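Local coordinates for periplasmic binding protein (Roseiflexus sp. RS-1, PDB 5GJ3) that binds two heme molecules in the cleft between its lobes, probably to hand heme to a membrane importer in bacterial heme acquisition, at residues V194-D206 with L224-L238. Numbering follows the deposited sequence.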
loop_
_atom_site.group_PDB
_atom_site.type_symbol
_atom_site.label_atom_id
_atom_site.label_comp_id
_atom_site.label_asym_id
_atom_site.label_seq_id
_atom_site.Cartn_x
_atom_site.Cartn_y
_atom_site.Cartn_z
ATOM N N VAL A 194 -20.312 4.683 12.228
ATOM C CA VAL A 194 -20.459 6.043 11.671
ATOM C C VAL A 194 -20.781 7.095 12.775
ATOM O O VAL A 194 -20.165 8.165 12.805
ATOM C CB VAL A 194 -21.438 6.112 10.460
ATOM C CG1 VAL A 194 -21.598 7.550 9.961
ATOM C CG2 VAL A 194 -20.973 5.213 9.317
ATOM N N ILE A 195 -21.683 6.748 13.709
ATOM C CA ILE A 195 -21.989 7.640 14.844
ATOM C C ILE A 195 -20.764 7.899 15.665
ATOM O O ILE A 195 -20.473 9.047 15.990
ATOM C CB ILE A 195 -23.042 7.083 15.822
ATOM C CG1 ILE A 195 -24.400 7.000 15.155
ATOM C CG2 ILE A 195 -23.024 7.914 17.121
ATOM C CD1 ILE A 195 -25.369 6.084 15.880
ATOM N N ALA A 196 -20.026 6.844 16.000
ATOM C CA ALA A 196 -18.844 7.012 16.815
ATOM C C ALA A 196 -17.656 7.665 16.090
ATOM O O ALA A 196 -16.802 8.317 16.718
ATOM C CB ALA A 196 -18.419 5.660 17.390
ATOM N N ALA A 197 -17.509 7.428 14.792
ATOM C CA ALA A 197 -16.329 7.968 14.105
ATOM C C ALA A 197 -16.562 9.439 13.713
ATOM O O ALA A 197 -15.660 10.253 13.873
ATOM C CB ALA A 197 -15.939 7.134 12.865
ATOM N N GLN A 198 -17.757 9.756 13.199
ATOM C CA GLN A 198 -18.073 11.114 12.636
ATOM C C GLN A 198 -16.826 11.752 11.984
ATOM O O GLN A 198 -16.343 12.782 12.428
ATOM C CB GLN A 198 -18.692 12.033 13.696
ATOM C CG GLN A 198 -20.127 11.639 13.993
ATOM C CD GLN A 198 -21.036 11.915 12.812
ATOM O OE1 GLN A 198 -21.224 13.070 12.411
ATOM N NE2 GLN A 198 -21.621 10.867 12.263
ATOM N N PRO A 199 -16.287 11.110 10.917
ATOM C CA PRO A 199 -15.021 11.638 10.433
ATOM C C PRO A 199 -15.084 13.026 9.746
ATOM O O PRO A 199 -16.091 13.372 9.089
ATOM C CB PRO A 199 -14.593 10.592 9.389
ATOM C CG PRO A 199 -15.926 10.055 8.893
ATOM C CD PRO A 199 -16.681 9.895 10.202
ATOM N N ASP A 200 -13.965 13.745 9.856
ATOM C CA ASP A 200 -13.673 14.989 9.162
ATOM C C ASP A 200 -13.189 14.715 7.739
ATOM O O ASP A 200 -13.382 15.546 6.831
ATOM C CB ASP A 200 -12.527 15.728 9.912
ATOM C CG ASP A 200 -12.957 16.209 11.296
ATOM O OD1 ASP A 200 -13.966 16.974 11.329
ATOM O OD2 ASP A 200 -12.312 15.842 12.321
ATOM N N VAL A 201 -12.522 13.574 7.572
ATOM C CA VAL A 201 -11.980 13.116 6.266
ATOM C C VAL A 201 -12.400 11.673 6.013
ATOM O O VAL A 201 -12.268 10.837 6.876
ATOM C CB VAL A 201 -10.414 13.232 6.238
ATOM C CG1 VAL A 201 -9.830 12.787 4.860
ATOM C CG2 VAL A 201 -10.001 14.674 6.593
ATOM N N LEU A 202 -12.908 11.391 4.817
ATOM C CA LEU A 202 -13.065 10.020 4.356
ATOM C C LEU A 202 -11.901 9.634 3.419
ATOM O O LEU A 202 -11.679 10.261 2.369
ATOM C CB LEU A 202 -14.414 9.851 3.637
ATOM C CG LEU A 202 -15.595 9.933 4.622
ATOM C CD1 LEU A 202 -16.876 10.245 3.883
ATOM C CD2 LEU A 202 -15.745 8.635 5.409
ATOM N N LEU A 203 -11.154 8.622 3.821
ATOM C CA LEU A 203 -10.030 8.146 3.012
ATOM C C LEU A 203 -10.423 6.821 2.337
ATOM O O LEU A 203 -10.813 5.875 2.998
ATOM C CB LEU A 203 -8.775 7.993 3.892
ATOM C CG LEU A 203 -7.450 7.528 3.268
ATOM C CD1 LEU A 203 -6.965 8.488 2.208
ATOM C CD2 LEU A 203 -6.364 7.341 4.323
ATOM N N VAL A 204 -10.360 6.787 1.008
ATOM C CA VAL A 204 -10.762 5.604 0.239
ATOM C C VAL A 204 -9.737 5.243 -0.866
ATOM O O VAL A 204 -8.839 6.023 -1.180
ATOM C CB VAL A 204 -12.109 5.847 -0.471
ATOM C CG1 VAL A 204 -13.205 6.094 0.583
ATOM C CG2 VAL A 204 -11.994 7.006 -1.477
ATOM N N LEU A 205 -9.904 4.085 -1.466
ATOM C CA LEU A 205 -9.081 3.755 -2.659
ATOM C C LEU A 205 -9.761 4.237 -3.956
ATOM O O LEU A 205 -11.022 4.280 -4.032
ATOM C CB LEU A 205 -8.806 2.279 -2.696
ATOM C CG LEU A 205 -8.148 1.785 -1.411
ATOM C CD1 LEU A 205 -7.991 0.277 -1.441
ATOM C CD2 LEU A 205 -6.805 2.455 -1.106
ATOM N N ASP A 206 -8.930 4.661 -4.932
ATOM C CA ASP A 206 -9.369 4.987 -6.304
ATOM C C ASP A 206 -10.428 3.994 -6.812
ATOM O O ASP A 206 -11.581 4.386 -7.165
ATOM C CB ASP A 206 -8.171 4.977 -7.296
ATOM C CG ASP A 206 -7.404 6.313 -7.355
ATOM O OD1 ASP A 206 -7.745 7.257 -6.593
ATOM O OD2 ASP A 206 -6.437 6.415 -8.176
ATOM N N LEU A 224 -23.100 8.452 5.810
ATOM C CA LEU A 224 -21.905 9.185 5.352
ATOM C C LEU A 224 -22.147 10.611 4.909
ATOM O O LEU A 224 -21.302 11.464 5.189
ATOM C CB LEU A 224 -21.105 8.448 4.260
ATOM C CG LEU A 224 -20.638 7.064 4.629
ATOM C CD1 LEU A 224 -19.805 6.499 3.484
ATOM C CD2 LEU A 224 -19.832 7.153 5.900
ATOM N N ALA A 225 -23.264 10.902 4.225
ATOM C CA ALA A 225 -23.507 12.296 3.770
ATOM C C ALA A 225 -23.530 13.314 4.937
ATOM O O ALA A 225 -23.196 14.479 4.751
ATOM C CB ALA A 225 -24.786 12.425 2.939
ATOM N N ASP A 226 -23.912 12.854 6.127
ATOM C CA ASP A 226 -24.126 13.771 7.243
ATOM C C ASP A 226 -22.930 13.821 8.230
ATOM O O ASP A 226 -22.979 14.615 9.167
ATOM C CB ASP A 226 -25.464 13.507 7.957
ATOM C CG ASP A 226 -26.686 13.992 7.128
ATOM O OD1 ASP A 226 -26.522 14.701 6.108
ATOM O OD2 ASP A 226 -27.837 13.658 7.495
ATOM N N THR A 227 -21.842 13.076 7.945
ATOM C CA THR A 227 -20.566 13.288 8.671
ATOM C C THR A 227 -19.975 14.659 8.355
ATOM O O THR A 227 -20.342 15.270 7.325
ATOM C CB THR A 227 -19.531 12.205 8.330
ATOM O OG1 THR A 227 -19.266 12.230 6.912
ATOM C CG2 THR A 227 -20.071 10.825 8.749
ATOM N N PRO A 228 -19.060 15.173 9.223
ATOM C CA PRO A 228 -18.423 16.400 8.828
ATOM C C PRO A 228 -17.716 16.257 7.470
ATOM O O PRO A 228 -17.723 17.207 6.678
ATOM C CB PRO A 228 -17.402 16.658 9.939
ATOM C CG PRO A 228 -17.991 15.973 11.177
ATOM C CD PRO A 228 -18.768 14.799 10.629
ATOM N N ALA A 229 -17.136 15.089 7.182
ATOM C CA ALA A 229 -16.530 14.874 5.846
ATOM C C ALA A 229 -17.562 14.926 4.741
ATOM O O ALA A 229 -17.352 15.604 3.704
ATOM C CB ALA A 229 -15.815 13.520 5.798
ATOM N N GLY A 230 -18.634 14.137 4.904
ATOM C CA GLY A 230 -19.711 14.098 3.926
ATOM C C GLY A 230 -20.244 15.487 3.588
ATOM O O GLY A 230 -20.437 15.792 2.413
ATOM N N ARG A 231 -20.442 16.333 4.608
ATOM C CA ARG A 231 -20.967 17.687 4.410
ATOM C C ARG A 231 -20.090 18.608 3.567
ATOM O O ARG A 231 -20.615 19.483 2.874
ATOM C CB ARG A 231 -21.215 18.378 5.761
ATOM C CG ARG A 231 -22.325 17.765 6.600
ATOM C CD ARG A 231 -22.223 18.331 8.027
ATOM N NE ARG A 231 -23.307 17.843 8.888
ATOM C CZ ARG A 231 -23.173 17.531 10.188
ATOM N NH1 ARG A 231 -21.971 17.634 10.808
ATOM N NH2 ARG A 231 -24.241 17.082 10.857
ATOM N N GLN A 232 -18.771 18.499 3.711
ATOM C CA GLN A 232 -17.841 19.307 2.923
ATOM C C GLN A 232 -17.268 18.539 1.714
ATOM O O GLN A 232 -16.371 19.035 1.030
ATOM C CB GLN A 232 -16.702 19.833 3.829
ATOM C CG GLN A 232 -17.185 20.692 4.990
ATOM C CD GLN A 232 -16.046 21.435 5.692
ATOM O OE1 GLN A 232 -14.875 21.070 5.552
ATOM N NE2 GLN A 232 -16.387 22.492 6.458
ATOM N N ARG A 233 -17.802 17.349 1.457
ATOM C CA ARG A 233 -17.306 16.448 0.414
ATOM C C ARG A 233 -15.781 16.215 0.539
ATOM O O ARG A 233 -15.065 16.205 -0.454
ATOM C CB ARG A 233 -17.745 16.897 -1.005
ATOM C CG ARG A 233 -19.259 16.821 -1.194
ATOM C CD ARG A 233 -19.770 17.465 -2.485
ATOM N NE ARG A 233 -19.522 16.652 -3.691
ATOM C CZ ARG A 233 -20.357 15.743 -4.211
ATOM N NH1 ARG A 233 -20.012 15.076 -5.323
ATOM N NH2 ARG A 233 -21.530 15.481 -3.636
ATOM N N ARG A 234 -15.297 16.010 1.763
ATOM C CA ARG A 234 -13.865 15.891 1.986
ATOM C C ARG A 234 -13.486 14.423 1.862
ATOM O O ARG A 234 -13.348 13.699 2.848
ATOM C CB ARG A 234 -13.547 16.444 3.347
ATOM C CG ARG A 234 -12.136 16.905 3.498
ATOM C CD ARG A 234 -12.026 17.608 4.825
ATOM N NE ARG A 234 -12.534 18.971 4.895
ATOM C CZ ARG A 234 -11.807 20.050 4.612
ATOM N NH1 ARG A 234 -10.599 19.928 4.097
ATOM N NH2 ARG A 234 -12.288 21.262 4.805
ATOM N N ILE A 235 -13.364 13.975 0.608
ATOM C CA ILE A 235 -13.044 12.591 0.294
ATOM C C ILE A 235 -11.643 12.672 -0.318
ATOM O O ILE A 235 -11.433 13.478 -1.226
ATOM C CB ILE A 235 -13.981 11.956 -0.792
ATOM C CG1 ILE A 235 -15.500 12.176 -0.545
ATOM C CG2 ILE A 235 -13.601 10.506 -1.101
ATOM C CD1 ILE A 235 -16.003 11.984 0.854
ATOM N N ILE A 236 -10.715 11.833 0.155
ATOM C CA ILE A 236 -9.360 11.724 -0.440
ATOM C C ILE A 236 -9.347 10.317 -1.043
ATOM O O ILE A 236 -9.590 9.345 -0.343
ATOM C CB ILE A 236 -8.224 11.738 0.647
ATOM C CG1 ILE A 236 -8.254 12.960 1.558
ATOM C CG2 ILE A 236 -6.831 11.538 0.019
ATOM C CD1 ILE A 236 -8.254 14.285 0.830
ATOM N N ALA A 237 -9.098 10.200 -2.348
ATOM C CA ALA A 237 -9.028 8.882 -2.966
ATOM C C ALA A 237 -7.607 8.702 -3.469
ATOM O O ALA A 237 -7.084 9.554 -4.186
ATOM C CB ALA A 237 -10.039 8.753 -4.103
ATOM N N LEU A 238 -6.959 7.619 -3.081
ATOM C CA LEU A 238 -5.573 7.380 -3.526
ATOM C C LEU A 238 -5.522 5.997 -4.142
ATOM O O LEU A 238 -6.319 5.138 -3.802
ATOM C CB LEU A 238 -4.562 7.496 -2.345
ATOM C CG LEU A 238 -4.417 8.919 -1.720
ATOM C CD1 LEU A 238 -3.496 8.900 -0.508
ATOM C CD2 LEU A 238 -3.889 9.923 -2.731
HETATM O O HOH W 1 -20.762 15.697 13.168
HETATM O O HOH W 2 -23.709 14.292 11.960
HETATM O O HOH W 3 -14.769 18.157 6.604
#
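Leu202 and Val204 tie strand 201-205 to strand 235-238 through backbone hydrogen bonds between parallel strands: Leu202 N to Arg234 O, Ile236 N to Leu202 O, Val204 N to Ile236 O and Leu238 N to Val204 O, with Asp206 N reaching Leu238 O just beyond. At the other end Ala229 N, in the first turn of helix 228-232, donates to Pro199 O (2.8 Å). Joined through helices 206-211, 214-218 and 228-232, the strands form a beta-alpha-beta crossover at the edge of this lobe's mixed sheet, where strand 201-205 also pairs with strand 144-151.

Apolar groups fill both faces of the strand pair. On one, Leu202 lays CD1 against Ile235 CD1 (3.6 Å) and CG against Ala229 CB (3.8 Å); on the other, Leu203 CD1 meets Ile236 CG2, and helix 250-267 covers both residues.

Polar groups meet at both ends of helix 228-232. At its start, Thr227 OG1 sits between the backbone N and the carbonyl carbon (chi1 60°), where it caps Gly230 N and donates to Leu224 O, while CG2 packs on Val194 CG1 and Pro199 CD. A valine in its place would probably leave Gly230 N without its cap and loosen the helix start. Past the last turn, a water accepting from Arg234 NE probably donates to Asp200 O, and Arg234 salt-bridges Asp263.

Directional backbone bonds thus fix the strand register, Ala229 anchors the nearly perpendicular helix by N-H and methyl, and Leu205 is carried to the heme.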